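Local coordinates for protein CRISPR-associated endonuclease Cas9 (Campylobacter jejuni subsp. jejuni serotype O:2, PDB 5X2H) that is an RNA-guided endonuclease of CRISPR immunity that uses two nuclease domains to cut invading DNA matching its guide, at residues N72-K75 with H76-A79; N359-A362 with K363-L367; I668-N672 with G673-K677. All coordinates share one frame; numbering follows the deposited sequence.

Going from the N terminus, contact 1 (72-75 with 76-79) comes first, within the long helix 51-82, where successive turns meet and hold the RNA. Contact 2 (359-362 with 363-367) follows in the last turns of the short helix 355-367, packed among other helices beside the bound DNA. Contact 3 (668-672 with 673-677) is a whole beta hairpin in the wedge domain, back on RNA. Each joins neighbouring segments, so the two helical ones close no loop and the third closes only a tight turn. They run in series, none nesting or crossing; contacts 2 and 3 lie on opposite sides of the chain's centre, about 50 Å apart centre to centre.

Contact 1. Residues N72-K75 with H76-A79; sequences NHLK and HLIA. With nucleotides of chain B.
Asn-72 and His-76 meet one turn apart on helix 51-82, the arginine-rich bridge helix of Cas9, in a local helical contact that doubles as an RNA-binding surface. His-76 N donates to Asn-72 O at 2.9 Å, and the same i to i+4 pattern continues to the bond from Ala-79 N to Lys-75 O. The two side chains share one phosphate, that of A63 of chain B. His-76 NE2 gives a nearly straight bond to its OP1 (2.7 Å, 165°), while Asn-72 ND2 takes OP2 at a longer 3.3 Å; Gln-90 holds the amide oxygen of Asn-72. The adenine of the same nucleotide lies over one face of the His-76 imidazole, N7 standing 3.3 Å above the ring plane, over its centre. His-73, with CG anti to its backbone N (chi1 -165°), lays a ring face against the sugar instead, C1' being 3.6 Å above the plane. Lys-75 leaves in another direction, its extended chain carrying NZ to OP1 of A46 of chain B at 2.7 Å and to the carbonyl of Tyr-89. Tyr-86 stacks on His-76. Away from the RNA, Leu-74 and Ile-78 pack on helix 121-133, and Leu-74 and Leu-77 reach helix 226-236, which also receives His-73.

Contact 2. Residues N359-A362 with K363-L367; sequences NEIA and KDITL
Ala-362 and Thr-366 are joined by two polar links where residues 359-362 and 363-367, successive turns at the C-terminal end of helix 355-367, meet. The carbonyl oxygen of Ala-362 takes two donors: Thr-366 N at 2.9 Å and the hydroxyl Thr-366 OG1 at 2.7 Å, arriving from opposite faces of the carbonyl plane. The hydroxyl can fold back in this way because OG1 stands anti to the carbonyl carbon of Thr-366 (chi1 -60°). The other backbone bonds are ordinary alpha-helical ones, Ile-365 N to Ile-361 O at 2.9 Å being shorter than the two at 3.2 Å given by Lys-363 N to Asn-359 O and by Asp-364 N to Glu-360 O.

Apolar contact is carried by Ile-361 and Ile-365, whose side chains run at a slant to each other with CG2 of Ile-361 3.9 Å from CD1 of Ile-365. Both rest on Leu-391 of helix 385-391, and Ile-361 also meets Leu-378 of helix 371-379 and Tyr-341 of helix 336-344.

Charged side chains come together less tightly. Glu-360, bent at chi2 (50°), runs alongside Lys-363 in the same direction, and its OE1 touches the methylene CD at 3.5 Å. The ammonium group is turned off, NZ of Lys-363 being 5.3 Å from that OE1, so the carboxylate lies against the lysine's methylenes and the two opposite charges probably attract only at a distance, without a salt bridge.

Asn-359 belongs to a different neighbourhood, its OD1 accepting from the backbone N of Leu-267. The chemistry thus divides round the helix: an isoleucine ridge buried among helices, a flank where the Glu-360 and Lys-363 charges stay apart, and a threonine whose hydroxyl donates back into its own helix while its side chain packs against a phosphate of the bound DNA.

Contact 3. Residues I668-N672 with G673-K677; sequences IRKVN and GKIVK. With nucleotides of chain B.
Val-671 and Lys-674 face each other across a type I' turn, in which Asn-672 and Gly-673 both adopt left-handed backbone angles (phi 54° and 75°). The pair exchanges two backbone bonds, Lys-674 N to Val-671 O at 2.7 Å and Val-671 N to Lys-674 O at 2.9 Å. Both are bent, and in the first the donor lies well above the carbonyl plane of Val-671.

Lys-674 then sends its side chain past the turn into the RNA. The chain runs extended to CE, crossing CB of Asn-672 at 3.7 Å, and bends only at its last torsion (chi4 -62°), which places NZ 3.1 Å from N3 of A47 of chain B. That bond is made on the minor-groove side of the adenine. The ring of Phe-643 offers the same ammonium a cation-pi contact, and O2 of a uracil of the bound RNA accepts a weak hydrogen bond from it.

This is a beta hairpin with a two-residue loop, in the wedge domain, strands 668-671 and 674-677 being its arms. Away from the turn, Arg-669 and Val-676 form the next hydrogen-bonded pair, with an almost straight bond of 2.9 Å from Arg-669 N to Val-676 O. Arg-669, Val-671, Lys-674 and Val-676 lie on one face, where the side chains of Val-671 and Val-676 cross at about a right angle, their CG2 atoms 4.2 Å apart. Arg-669 turns its guanidinium outward to a salt bridge with Asp-704 and a hydrogen bond from NE to Asn-678. On the other face, CD1 of Ile-675 fits against the aliphatic CG of Lys-670 at 3.6 Å, and CG2 of Ile-675 meets CD1 of Ile-668. Ile-668 and Lys-670 pack on helix 655-665, while Val-671, on the first face, touches Met-703 of helix 702-707 and the sugar of A50 of chain B.

Contact 1. Residues N72-K75 with H76-A79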
loop_
_atom_site.group_PDB
_atom_site.type_symbol
_atom_site.label_atom_id
_atom_site.label_comp_id
_atom_site.label_asym_id
_atom_site.label_seq_id
_atom_site.Cartn_x
_atom_site.Cartn_y
_atom_site.Cartn_z
ATOM N N ASN A 72 -11.124 -19.291 -20.711
ATOM C CA ASN A 72 -10.844 -19.390 -22.141
ATOM C C ASN A 72 -10.092 -20.673 -22.462
ATOM O O ASN A 72 -10.362 -21.325 -23.478
ATOM C CB ASN A 72 -10.043 -18.175 -22.609
ATOM C CG ASN A 72 -10.906 -16.937 -22.791
ATOM O OD1 ASN A 72 -12.114 -16.964 -22.556
ATOM N ND2 ASN A 72 -10.284 -15.841 -23.217
ATOM N N HIS A 73 -9.139 -21.050 -21.607
ATOM C CA HIS A 73 -8.385 -22.278 -21.830
ATOM C C HIS A 73 -9.304 -23.494 -21.819
ATOM O O HIS A 73 -9.177 -24.386 -22.665
ATOM C CB HIS A 73 -7.289 -22.412 -20.774
ATOM C CG HIS A 73 -6.245 -23.434 -21.105
ATOM N ND1 HIS A 73 -5.016 -23.465 -20.484
ATOM C CD2 HIS A 73 -6.246 -24.458 -21.991
ATOM C CE1 HIS A 73 -4.304 -24.464 -20.973
ATOM N NE2 HIS A 73 -5.026 -25.081 -21.890
ATOM N N LEU A 74 -10.247 -23.539 -20.878
ATOM C CA LEU A 74 -11.191 -24.651 -20.843
ATOM C C LEU A 74 -12.113 -24.626 -22.055
ATOM O O LEU A 74 -12.417 -25.678 -22.631
ATOM C CB LEU A 74 -11.994 -24.613 -19.548
ATOM C CG LEU A 74 -11.149 -24.777 -18.287
ATOM C CD1 LEU A 74 -11.991 -24.537 -17.064
ATOM C CD2 LEU A 74 -10.529 -26.154 -18.237
ATOM N N LYS A 75 -12.559 -23.432 -22.462
ATOM C CA LYS A 75 -13.386 -23.325 -23.660
ATOM C C LYS A 75 -12.645 -23.828 -24.892
ATOM O O LYS A 75 -13.262 -24.410 -25.792
ATOM C CB LYS A 75 -13.844 -21.878 -23.855
ATOM C CG LYS A 75 -14.845 -21.404 -22.803
ATOM C CD LYS A 75 -15.114 -19.905 -22.899
ATOM C CE LYS A 75 -16.080 -19.452 -21.810
ATOM N NZ LYS A 75 -16.284 -17.973 -21.792
ATOM N N HIS A 76 -11.326 -23.620 -24.951
ATOM C CA HIS A 76 -10.536 -24.204 -26.029
ATOM C C HIS A 76 -10.534 -25.724 -25.937
ATOM O O HIS A 76 -10.733 -26.417 -26.941
ATOM C CB HIS A 76 -9.103 -23.671 -25.991
ATOM C CG HIS A 76 -8.937 -22.315 -26.606
ATOM N ND1 HIS A 76 -9.258 -22.048 -27.920
ATOM C CD2 HIS A 76 -8.460 -21.157 -26.092
ATOM C CE1 HIS A 76 -8.994 -20.782 -28.186
ATOM N NE2 HIS A 76 -8.509 -20.219 -27.094
ATOM N N LEU A 77 -10.303 -26.260 -24.735
ATOM C CA LEU A 77 -10.272 -27.710 -24.564
ATOM C C LEU A 77 -11.628 -28.327 -24.872
ATOM O O LEU A 77 -11.711 -29.380 -25.517
ATOM C CB LEU A 77 -9.834 -28.064 -23.142
ATOM C CG LEU A 77 -8.447 -27.601 -22.691
ATOM C CD1 LEU A 77 -8.235 -27.916 -21.220
ATOM C CD2 LEU A 77 -7.352 -28.243 -23.544
ATOM N N ILE A 78 -12.704 -27.682 -24.419
ATOM C CA ILE A 78 -14.051 -28.172 -24.695
ATOM C C ILE A 78 -14.332 -28.149 -26.191
ATOM O O ILE A 78 -14.850 -29.120 -26.756
ATOM C CB ILE A 78 -15.082 -27.346 -23.906
ATOM C CG1 ILE A 78 -15.011 -27.696 -22.417
ATOM C CG2 ILE A 78 -16.484 -27.553 -24.459
ATOM C CD1 ILE A 78 -15.770 -26.742 -21.530
ATOM N N ALA A 79 -13.981 -27.047 -26.861
ATOM C CA ALA A 79 -14.231 -26.947 -28.296
ATOM C C ALA A 79 -13.405 -27.960 -29.079
ATOM O O ALA A 79 -13.874 -28.506 -30.084
ATOM C CB ALA A 79 -13.939 -25.529 -28.784
ATOM P P A B 63 -6.794 -17.508 -25.228
ATOM O OP1 A B 63 -7.449 -17.744 -26.537
ATOM O OP2 A B 63 -7.290 -16.416 -24.350
ATOM O "O5'" A B 63 -6.821 -18.860 -24.380
ATOM C "C5'" A B 63 -6.256 -18.912 -23.075
ATOM C "C4'" A B 63 -5.249 -20.030 -22.939
ATOM O "O4'" A B 63 -5.810 -21.241 -23.514
ATOM C "C3'" A B 63 -3.925 -19.841 -23.674
ATOM O "O3'" A B 63 -2.934 -19.108 -22.961
ATOM C "C2'" A B 63 -3.476 -21.272 -23.951
ATOM O "O2'" A B 63 -2.851 -21.838 -22.808
ATOM C "C1'" A B 63 -4.807 -21.981 -24.173
ATOM N N9 A B 63 -5.153 -22.081 -25.603
ATOM C C8 A B 63 -5.184 -21.077 -26.542
ATOM N N7 A B 63 -5.536 -21.484 -27.737
ATOM C C5 A B 63 -5.759 -22.842 -27.570
ATOM C C6 A B 63 -6.162 -23.841 -28.465
ATOM N N6 A B 63 -6.420 -23.603 -29.752
ATOM N N1 A B 63 -6.287 -25.100 -27.988
ATOM C C2 A B 63 -6.025 -25.324 -26.694
ATOM N N3 A B 63 -5.639 -24.464 -25.752
ATOM C C4 A B 63 -5.528 -23.226 -26.263
ATOM P P A B 46 -18.479 -16.403 -18.860
ATOM O OP1 A B 46 -17.309 -17.055 -19.502
ATOM O OP2 A B 46 -18.549 -16.290 -17.380
ATOM O "O5'" A B 46 -18.597 -14.937 -19.466
ATOM C "C5'" A B 46 -18.605 -14.730 -20.870
ATOM C "C4'" A B 46 -18.931 -13.300 -21.209
ATOM O "O4'" A B 46 -20.306 -13.007 -20.842
ATOM C "C3'" A B 46 -18.126 -12.248 -20.466
ATOM O "O3'" A B 46 -16.841 -12.039 -21.019
ATOM C "C2'" A B 46 -19.030 -11.027 -20.545
ATOM O "O2'" A B 46 -18.952 -10.429 -21.830
ATOM C "C1'" A B 46 -20.407 -11.671 -20.391
ATOM N N9 A B 46 -20.845 -11.674 -18.984
ATOM C C8 A B 46 -20.790 -12.695 -18.069
ATOM N N7 A B 46 -21.256 -12.371 -16.886
ATOM C C5 A B 46 -21.639 -11.045 -17.030
ATOM C C6 A B 46 -22.216 -10.115 -16.141
ATOM N N6 A B 46 -22.516 -10.384 -14.868
ATOM N N1 A B 46 -22.473 -8.874 -16.610
ATOM C C2 A B 46 -22.172 -8.595 -17.884
ATOM N N3 A B 46 -21.630 -9.378 -18.814
ATOM C C4 A B 46 -21.386 -10.604 -18.316
#

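Contact 2. Residues N359-A362 with K363-L367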
loop_
_atom_site.group_PDB
_atom_site.type_symbol
_atom_site.label_atom_id
_atom_site.label_comp_id
_atom_site.label_asym_id
_atom_site.label_seq_id
_atom_site.Cartn_x
_atom_site.Cartn_y
_atom_site.Cartn_z
ATOM N N ASN A 359 23.780 -24.510 3.056
ATOM C CA ASN A 359 23.241 -23.175 3.288
ATOM C C ASN A 359 22.555 -22.629 2.042
ATOM O O ASN A 359 21.560 -21.903 2.151
ATOM C CB ASN A 359 24.356 -22.230 3.739
ATOM C CG ASN A 359 25.019 -22.683 5.024
ATOM O OD1 ASN A 359 24.444 -22.569 6.106
ATOM N ND2 ASN A 359 26.240 -23.197 4.912
ATOM N N GLU A 360 23.066 -22.968 0.857
ATOM C CA GLU A 360 22.425 -22.528 -0.377
ATOM C C GLU A 360 21.094 -23.236 -0.598
ATOM O O GLU A 360 20.187 -22.666 -1.218
ATOM C CB GLU A 360 23.361 -22.763 -1.562
ATOM C CG GLU A 360 23.568 -21.547 -2.453
ATOM C CD GLU A 360 23.936 -20.303 -1.666
ATOM O OE1 GLU A 360 23.248 -19.274 -1.827
ATOM O OE2 GLU A 360 24.907 -20.358 -0.880
ATOM N N ILE A 361 20.957 -24.466 -0.100
ATOM C CA ILE A 361 19.696 -25.190 -0.238
ATOM C C ILE A 361 18.618 -24.552 0.632
ATOM O O ILE A 361 17.481 -24.352 0.191
ATOM C CB ILE A 361 19.891 -26.679 0.104
ATOM C CG1 ILE A 361 20.540 -27.420 -1.064
ATOM C CG2 ILE A 361 18.564 -27.329 0.469
ATOM C CD1 ILE A 361 20.988 -28.818 -0.718
ATOM N N ALA A 362 18.962 -24.223 1.880
ATOM C CA ALA A 362 17.991 -23.600 2.775
ATOM C C ALA A 362 17.517 -22.261 2.227
ATOM O O ALA A 362 16.346 -21.895 2.383
ATOM C CB ALA A 362 18.595 -23.430 4.168
ATOM N N LYS A 363 18.416 -21.516 1.580
ATOM C CA LYS A 363 18.021 -20.278 0.916
ATOM C C LYS A 363 16.992 -20.545 -0.176
ATOM O O LYS A 363 15.996 -19.822 -0.293
ATOM C CB LYS A 363 19.255 -19.589 0.334
ATOM C CG LYS A 363 18.972 -18.305 -0.424
ATOM C CD LYS A 363 19.950 -18.149 -1.579
ATOM C CE LYS A 363 20.442 -16.720 -1.710
ATOM N NZ LYS A 363 19.330 -15.762 -1.935
ATOM N N ASP A 364 17.216 -21.585 -0.984
ATOM C CA ASP A 364 16.273 -21.915 -2.048
ATOM C C ASP A 364 14.926 -22.343 -1.483
ATOM O O ASP A 364 13.878 -21.967 -2.018
ATOM C CB ASP A 364 16.853 -23.011 -2.945
ATOM C CG ASP A 364 18.027 -22.527 -3.771
ATOM O OD1 ASP A 364 18.061 -21.325 -4.108
ATOM O OD2 ASP A 364 18.915 -23.348 -4.083
ATOM N N ILE A 365 14.931 -23.131 -0.407
ATOM C CA ILE A 365 13.673 -23.533 0.216
ATOM C C ILE A 365 12.962 -22.321 0.805
ATOM O O ILE A 365 11.731 -22.220 0.754
ATOM C CB ILE A 365 13.926 -24.618 1.279
ATOM C CG1 ILE A 365 14.623 -25.829 0.654
ATOM C CG2 ILE A 365 12.616 -25.042 1.930
ATOM C CD1 ILE A 365 14.907 -26.952 1.637
ATOM N N THR A 366 13.725 -21.375 1.357
ATOM C CA THR A 366 13.124 -20.188 1.955
ATOM C C THR A 366 12.483 -19.297 0.898
ATOM O O THR A 366 11.413 -18.722 1.131
ATOM C CB THR A 366 14.181 -19.407 2.743
ATOM O OG1 THR A 366 14.715 -20.233 3.785
ATOM C CG2 THR A 366 13.579 -18.145 3.360
ATOM N N LEU A 367 13.107 -19.180 -0.273
ATOM C CA LEU A 367 12.679 -18.223 -1.286
ATOM C C LEU A 367 11.761 -18.820 -2.345
ATOM O O LEU A 367 10.765 -18.189 -2.713
ATOM C CB LEU A 367 13.901 -17.601 -1.971
ATOM C CG LEU A 367 14.810 -16.755 -1.075
ATOM C CD1 LEU A 367 16.028 -16.275 -1.847
ATOM C CD2 LEU A 367 14.042 -15.577 -0.488
#

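Contact 3. Residues I668-N672 with G673-K677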
loop_
_atom_site.group_PDB
_atom_site.type_symbol
_atom_site.label_atom_id
_atom_site.label_comp_id
_atom_site.label_asym_id
_atom_site.label_seq_id
_atom_site.Cartn_x
_atom_site.Cartn_y
_atom_site.Cartn_z
ATOM N N ILE A 668 -20.138 12.774 -17.739
ATOM C CA ILE A 668 -20.176 11.371 -17.354
ATOM C C ILE A 668 -19.399 10.591 -18.403
ATOM O O ILE A 668 -19.167 11.064 -19.519
ATOM C CB ILE A 668 -21.612 10.810 -17.232
ATOM C CG1 ILE A 668 -22.429 11.165 -18.479
ATOM C CG2 ILE A 668 -22.279 11.306 -15.959
ATOM C CD1 ILE A 668 -23.820 10.549 -18.505
ATOM N N ARG A 669 -18.996 9.379 -18.033
ATOM C CA ARG A 669 -18.237 8.513 -18.916
ATOM C C ARG A 669 -19.004 7.219 -19.153
ATOM O O ARG A 669 -19.862 6.822 -18.360
ATOM C CB ARG A 669 -16.853 8.196 -18.339
ATOM C CG ARG A 669 -16.146 9.387 -17.720
ATOM C CD ARG A 669 -15.655 10.372 -18.763
ATOM N NE ARG A 669 -15.064 11.551 -18.133
ATOM C CZ ARG A 669 -14.263 12.412 -18.753
ATOM N NH1 ARG A 669 -13.944 12.229 -20.026
ATOM N NH2 ARG A 669 -13.774 13.455 -18.094
ATOM N N LYS A 670 -18.674 6.564 -20.260
ATOM C CA LYS A 670 -19.213 5.252 -20.603
ATOM C C LYS A 670 -18.024 4.322 -20.818
ATOM O O LYS A 670 -17.362 4.387 -21.859
ATOM C CB LYS A 670 -20.103 5.331 -21.840
ATOM C CG LYS A 670 -21.365 4.488 -21.752
ATOM C CD LYS A 670 -21.428 3.447 -22.855
ATOM C CE LYS A 670 -22.612 3.676 -23.777
ATOM N NZ LYS A 670 -22.457 4.916 -24.583
ATOM N N VAL A 671 -17.738 3.474 -19.833
ATOM C CA VAL A 671 -16.660 2.496 -19.922
ATOM C C VAL A 671 -17.281 1.107 -19.995
ATOM O O VAL A 671 -18.163 0.770 -19.195
ATOM C CB VAL A 671 -15.669 2.619 -18.745
ATOM C CG1 VAL A 671 -15.120 4.039 -18.663
ATOM C CG2 VAL A 671 -16.308 2.226 -17.417
ATOM N N ASN A 672 -16.850 0.320 -20.981
ATOM C CA ASN A 672 -17.346 -1.047 -21.171
ATOM C C ASN A 672 -18.870 -1.088 -21.258
ATOM O O ASN A 672 -19.506 -2.043 -20.808
ATOM C CB ASN A 672 -16.847 -1.971 -20.059
ATOM C CG ASN A 672 -15.334 -1.967 -19.937
ATOM O OD1 ASN A 672 -14.621 -1.908 -20.942
ATOM N ND2 ASN A 672 -14.834 -2.012 -18.704
ATOM N N GLY A 673 -19.463 -0.044 -21.832
ATOM C CA GLY A 673 -20.908 0.042 -21.906
ATOM C C GLY A 673 -21.595 0.407 -20.611
ATOM O O GLY A 673 -22.809 0.228 -20.495
ATOM N N LYS A 674 -20.858 0.921 -19.628
ATOM C CA LYS A 674 -21.404 1.236 -18.314
ATOM C C LYS A 674 -21.265 2.729 -18.047
ATOM O O LYS A 674 -20.189 3.299 -18.250
ATOM C CB LYS A 674 -20.689 0.437 -17.223
ATOM C CG LYS A 674 -20.384 -1.004 -17.607
ATOM C CD LYS A 674 -19.467 -1.655 -16.588
ATOM C CE LYS A 674 -18.894 -2.965 -17.105
ATOM N NZ LYS A 674 -19.953 -3.975 -17.385
ATOM N N ILE A 675 -22.350 3.352 -17.593
ATOM C CA ILE A 675 -22.343 4.774 -17.256
ATOM C C ILE A 675 -21.720 4.956 -15.879
ATOM O O ILE A 675 -22.112 4.285 -14.916
ATOM C CB ILE A 675 -23.766 5.351 -17.298
ATOM C CG1 ILE A 675 -24.396 5.143 -18.677
ATOM C CG2 ILE A 675 -23.749 6.828 -16.936
ATOM C CD1 ILE A 675 -23.878 6.087 -19.739
ATOM N N VAL A 676 -20.749 5.865 -15.780
ATOM C CA VAL A 676 -20.043 6.135 -14.535
ATOM C C VAL A 676 -19.797 7.635 -14.413
ATOM O O VAL A 676 -19.635 8.342 -15.412
ATOM C CB VAL A 676 -18.704 5.367 -14.458
ATOM C CG1 VAL A 676 -18.943 3.856 -14.341
ATOM C CG2 VAL A 676 -17.851 5.683 -15.678
ATOM N N LYS A 677 -19.760 8.118 -13.172
ATOM C CA LYS A 677 -19.422 9.507 -12.916
ATOM C C LYS A 677 -17.906 9.699 -12.953
ATOM O O LYS A 677 -17.128 8.742 -12.942
ATOM C CB LYS A 677 -19.981 9.963 -11.568
ATOM C CG LYS A 677 -21.501 9.897 -11.467
ATOM C CD LYS A 677 -21.991 10.511 -10.167
ATOM C CE LYS A 677 -23.508 10.499 -10.084
ATOM N NZ LYS A 677 -23.984 11.114 -8.818
ATOM P P A B 47 -15.621 -11.621 -20.064
ATOM O OP1 A B 47 -14.405 -11.580 -20.914
ATOM O OP2 A B 47 -15.667 -12.453 -18.835
ATOM O "O5'" A B 47 -15.979 -10.142 -19.592
ATOM C "C5'" A B 47 -16.099 -9.082 -20.528
ATOM C "C4'" A B 47 -16.594 -7.819 -19.868
ATOM O "O4'" A B 47 -17.946 -8.005 -19.372
ATOM C "C3'" A B 47 -15.824 -7.359 -18.643
ATOM O "O3'" A B 47 -14.612 -6.703 -18.966
ATOM C "C2'" A B 47 -16.838 -6.464 -17.944
ATOM O "O2'" A B 47 -16.923 -5.203 -18.593
ATOM C "C1'" A B 47 -18.136 -7.227 -18.207
ATOM N N9 A B 47 -18.479 -8.115 -17.079
ATOM C C8 A B 47 -18.198 -9.449 -16.929
ATOM N N7 A B 47 -18.635 -9.955 -15.799
ATOM C C5 A B 47 -19.239 -8.880 -15.158
ATOM C C6 A B 47 -19.895 -8.757 -13.918
ATOM N N6 A B 47 -20.060 -9.764 -13.056
ATOM N N1 A B 47 -20.381 -7.539 -13.583
ATOM C C2 A B 47 -20.215 -6.524 -14.440
ATOM N N3 A B 47 -19.621 -6.518 -15.632
ATOM C C4 A B 47 -19.143 -7.739 -15.935
ATOM P P A B 50 -11.057 -1.114 -18.682
ATOM O OP1 A B 50 -12.046 -1.761 -19.576
ATOM O OP2 A B 50 -9.680 -1.655 -18.574
ATOM O "O5'" A B 50 -10.955 0.412 -19.124
ATOM C "C5'" A B 50 -12.093 1.116 -19.602
ATOM C "C4'" A B 50 -11.687 2.399 -20.275
ATOM O "O4'" A B 50 -10.911 3.198 -19.343
ATOM C "C3'" A B 50 -10.780 2.242 -21.486
ATOM O "O3'" A B 50 -11.501 2.006 -22.681
ATOM C "C2'" A B 50 -10.001 3.549 -21.503
ATOM O "O2'" A B 50 -10.784 4.594 -22.063
ATOM C "C1'" A B 50 -9.837 3.820 -20.011
ATOM N N9 A B 50 -8.583 3.249 -19.484
ATOM C C8 A B 50 -8.459 2.235 -18.568
ATOM N N7 A B 50 -7.213 1.939 -18.280
ATOM C C5 A B 50 -6.472 2.815 -19.060
ATOM C C6 A B 50 -5.087 3.001 -19.213
ATOM N N6 A B 50 -4.169 2.291 -18.559
ATOM N N1 A B 50 -4.673 3.958 -20.071
ATOM C C2 A B 50 -5.598 4.674 -20.725
ATOM N N3 A B 50 -6.926 4.588 -20.667
ATOM C C4 A B 50 -7.304 3.629 -19.806
#